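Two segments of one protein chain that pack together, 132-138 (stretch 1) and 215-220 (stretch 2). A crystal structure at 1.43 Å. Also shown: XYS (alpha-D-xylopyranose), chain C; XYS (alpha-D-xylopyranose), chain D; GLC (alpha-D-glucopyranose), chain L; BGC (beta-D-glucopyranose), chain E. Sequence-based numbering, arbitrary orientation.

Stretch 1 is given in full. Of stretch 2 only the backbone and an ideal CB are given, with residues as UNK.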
# COMPACT_ATOMS: atom_id res chain seq x y z
N PHE A 132 -2.73 0.99 18.49
CA PHE A 132 -2.81 -0.46 18.31
C PHE A 132 -1.55 -1.07 17.71
O PHE A 132 -1.34 -2.29 17.85
CB PHE A 132 -4.04 -0.90 17.52
CG PHE A 132 -5.29 -0.91 18.35
CD1 PHE A 132 -5.52 -1.90 19.29
CD2 PHE A 132 -6.25 0.07 18.19
CE1 PHE A 132 -6.68 -1.90 20.06
CE2 PHE A 132 -7.42 0.07 18.94
CZ PHE A 132 -7.62 -0.91 19.89
N GLU A 133 -0.69 -0.27 17.07
CA GLU A 133 0.57 -0.78 16.54
C GLU A 133 1.76 -0.66 17.54
O GLU A 133 2.87 -1.06 17.24
CB GLU A 133 0.94 -0.09 15.23
CG GLU A 133 1.64 1.26 15.33
CD GLU A 133 0.79 2.47 15.63
OE1 GLU A 133 -0.27 2.38 16.30
OE2 GLU A 133 1.23 3.57 15.19
N ALA A 134 1.50 -0.07 18.71
CA ALA A 134 2.54 0.11 19.74
C ALA A 134 3.04 -1.27 20.25
O ALA A 134 2.26 -2.14 20.68
CB ALA A 134 2.00 0.92 20.88
N VAL A 135 4.35 -1.46 20.16
CA VAL A 135 5.01 -2.69 20.59
C VAL A 135 6.28 -2.31 21.39
O VAL A 135 6.95 -1.34 21.06
CB VAL A 135 5.38 -3.62 19.40
CG1 VAL A 135 4.13 -4.25 18.81
CG2 VAL A 135 6.21 -2.87 18.35
N ILE A 136 6.56 -3.09 22.42
CA ILE A 136 7.85 -3.02 23.10
C ILE A 136 8.73 -4.04 22.38
O ILE A 136 8.38 -5.22 22.27
CB ILE A 136 7.71 -3.30 24.60
CG1 ILE A 136 6.72 -2.33 25.27
CG2 ILE A 136 9.08 -3.31 25.27
CD1 ILE A 136 7.00 -0.86 25.11
N VAL A 137 9.86 -3.56 21.86
CA VAL A 137 10.75 -4.39 21.05
C VAL A 137 12.05 -4.64 21.80
O VAL A 137 12.78 -3.72 22.13
CB VAL A 137 11.07 -3.74 19.69
CG1 VAL A 137 11.88 -4.70 18.83
CG2 VAL A 137 9.81 -3.34 18.97
N GLY A 138 12.35 -5.91 22.00
CA GLY A 138 13.57 -6.31 22.69
C GLY A 138 14.76 -6.43 21.73
O GLY A 138 14.58 -6.49 20.51
N UNK A 215 -1.59 -4.15 8.86
CA UNK A 215 -0.54 -4.75 9.72
C UNK A 215 0.65 -3.79 9.60
O UNK A 215 1.17 -3.56 8.52
CB UNK A 215 -0.17 -6.18 9.30
N UNK A 216 1.08 -3.21 10.72
CA UNK A 216 2.04 -2.12 10.69
C UNK A 216 3.45 -2.69 10.86
O UNK A 216 3.67 -3.90 10.71
CB UNK A 216 1.73 -1.09 11.78
N UNK A 217 4.41 -1.84 11.21
CA UNK A 217 5.82 -2.21 11.33
C UNK A 217 6.06 -3.37 12.30
O UNK A 217 6.71 -4.35 11.98
CB UNK A 217 6.63 -0.99 11.78
N UNK A 218 5.53 -3.23 13.51
CA UNK A 218 5.60 -4.24 14.58
C UNK A 218 6.94 -5.02 14.66
O UNK A 218 7.00 -6.25 14.68
CB UNK A 218 4.46 -5.24 14.38
N UNK A 219 8.03 -4.25 14.73
CA UNK A 219 9.37 -4.79 14.89
C UNK A 219 10.16 -5.02 13.63
O UNK A 219 11.38 -5.26 13.69
CB UNK A 219 9.28 -6.12 15.64
N UNK A 220 9.49 -4.96 12.48
CA UNK A 220 10.18 -4.98 11.18
C UNK A 220 10.35 -6.36 10.55
O UNK A 220 11.15 -6.51 9.61
CB UNK A 220 11.56 -4.35 11.34
C1 XYS C . 8.89 2.37 14.59
C2 XYS C . 10.33 2.05 14.10
C3 XYS C . 10.52 2.75 12.76
C4 XYS C . 9.42 2.39 11.77
C5 XYS C . 8.00 2.57 12.34
O2 XYS C . 11.39 2.48 15.00
O3 XYS C . 11.77 2.43 12.16
O4 XYS C . 9.57 3.22 10.63
O5 XYS C . 7.91 1.96 13.62
C1 XYS D . 11.41 0.08 22.85
C2 XYS D . 12.59 0.32 21.92
C3 XYS D . 12.14 1.11 20.69
C4 XYS D . 10.95 0.40 20.03
C5 XYS D . 9.84 0.13 21.07
O2 XYS D . 13.64 1.01 22.61
O3 XYS D . 13.24 1.22 19.77
O4 XYS D . 10.44 1.16 18.91
O5 XYS D . 10.36 -0.62 22.17
C1 GLC L . 5.92 6.33 9.13
C2 GLC L . 5.56 5.13 10.01
C3 GLC L . 5.13 5.57 11.41
C4 GLC L . 6.23 6.48 11.97
C5 GLC L . 6.60 7.56 10.95
C6 GLC L . 7.68 8.53 11.43
O2 GLC L . 4.59 4.36 9.35
O3 GLC L . 4.82 4.43 12.25
O4 GLC L . 5.69 7.07 13.12
O5 GLC L . 7.00 6.98 9.73
O6 GLC L . 7.01 9.61 12.05
C2 BGC E . 5.63 4.98 9.87
C3 BGC E . 5.20 5.55 11.24
C4 BGC E . 6.20 6.56 11.79
C5 BGC E . 6.38 7.58 10.66
C6 BGC E . 7.30 8.72 11.09
C1 BGC E . 6.12 5.99 8.83
O2 BGC E . 4.55 4.24 9.32
O3 BGC E . 5.06 4.45 12.16
O4 BGC E . 5.72 7.11 13.05
O5 BGC E . 6.94 6.97 9.48
O6 BGC E . 8.46 8.11 11.68

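The two segments run in nearly the same direction, 6° apart, with no direct hydrogen bond between them; apolar packing and one bridging water join them.

Position 215 turns its CA-to-CB bond away from stretch 1, and nothing of that stretch lies within 5.5 Å of the ideal CB. Its phi/psi of -111/120 is an extended conformation that beta-branched residues favour, but stretch 1 itself selects nothing. The deposited residue is Ile-215, which makes no contact with stretch 1.

Position 216 points toward stretch 1, its ideal CB 3.7 Å from Glu-133 CB. A side chain here must pass the aliphatic part of Glu-133, and beyond it lies the O3 hydroxyl of the glucose, modelled as BGC or GLC. A polar residue of some length, such as His or Gln, could do both. It is His-216: with chi1 in t, CD2 packs 3.5 Å from Glu-133 CG, while NE2 donates to the O3 of the overlapping glucose, modelled as BGC (NE2 to O3 3.0 Å) or GLC (NE2 to O3 2.9 Å); in either form the oxygen lies at the ring edge, near its plane, where the N-H points.

Position 217 sets its CA-to-CB bond sideways, and its ideal CB has no neighbour in stretch 1 within 5.5 Å. A short side chain would stop short of the methyl groups of Val-135 and Val-137. A long apolar or aromatic one could reach them, and a flat ring could also lie against the chain C xylose. Trp-217 does this: CZ3 is 4.1 Å from Val-135 CG2, CH2 is 3.9 Å from Val-137 CG2, and C1 of that xylose sits over one face of the indole.

Position 218 points sideways, 4.5 Å from Val-135 CG1 at its ideal CB. The positive phi/psi of 37/53 suits Gly, Asn or Asp well, though other residues can adopt it. Glu-218 occupies it; its CB packs 4.3 Å from Val-135 CG1, and its carboxylate is hydrogen-bonded elsewhere in the structure. One water joins the backbones, donating to Glu-133 O at 2.8 Å and accepting from Glu-218 N at 2.9 Å.

At 219 the backbone decides: at 94/-13 a CB would be jammed against the preceding carbonyl O, which calls for glycine. Gly-219 fits, its CA 4.4 Å from Val-137 CG2.

Position 220, at 93/16, carries the same demand and is out of reach of stretch 1. Gly-220 closes the type I' turn, its N donating to Trp-217 O at 2.9 Å.

Stretch 2 215-220: IHWEGG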
# COMPACT_ATOMS: atom_id res chain seq x y z
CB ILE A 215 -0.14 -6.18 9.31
CG1 ILE A 215 -1.33 -7.14 9.35
CG2 ILE A 215 0.96 -6.65 10.25
CD1 ILE A 215 -0.99 -8.51 8.82
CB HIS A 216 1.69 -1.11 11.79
CG HIS A 216 2.12 0.31 11.52
ND1 HIS A 216 1.51 1.07 10.56
CD2 HIS A 216 3.06 1.10 12.10
CE1 HIS A 216 2.04 2.28 10.55
NE2 HIS A 216 2.98 2.34 11.50
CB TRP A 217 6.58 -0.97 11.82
CG TRP A 217 8.03 -1.21 12.16
CD1 TRP A 217 9.08 -1.49 11.30
CD2 TRP A 217 8.59 -1.22 13.48
NE1 TRP A 217 10.25 -1.67 12.02
CE2 TRP A 217 9.98 -1.47 13.35
CE3 TRP A 217 8.07 -0.97 14.76
CZ2 TRP A 217 10.84 -1.50 14.43
CZ3 TRP A 217 8.94 -1.01 15.85
CH2 TRP A 217 10.28 -1.27 15.68
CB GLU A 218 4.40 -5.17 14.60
CG GLU A 218 4.19 -6.01 13.37
CD GLU A 218 3.17 -7.12 13.58
OE1 GLU A 218 2.35 -7.01 14.52
OE2 GLU A 218 3.18 -8.08 12.77
O HOH W 1 4.36 -0.97 14.85
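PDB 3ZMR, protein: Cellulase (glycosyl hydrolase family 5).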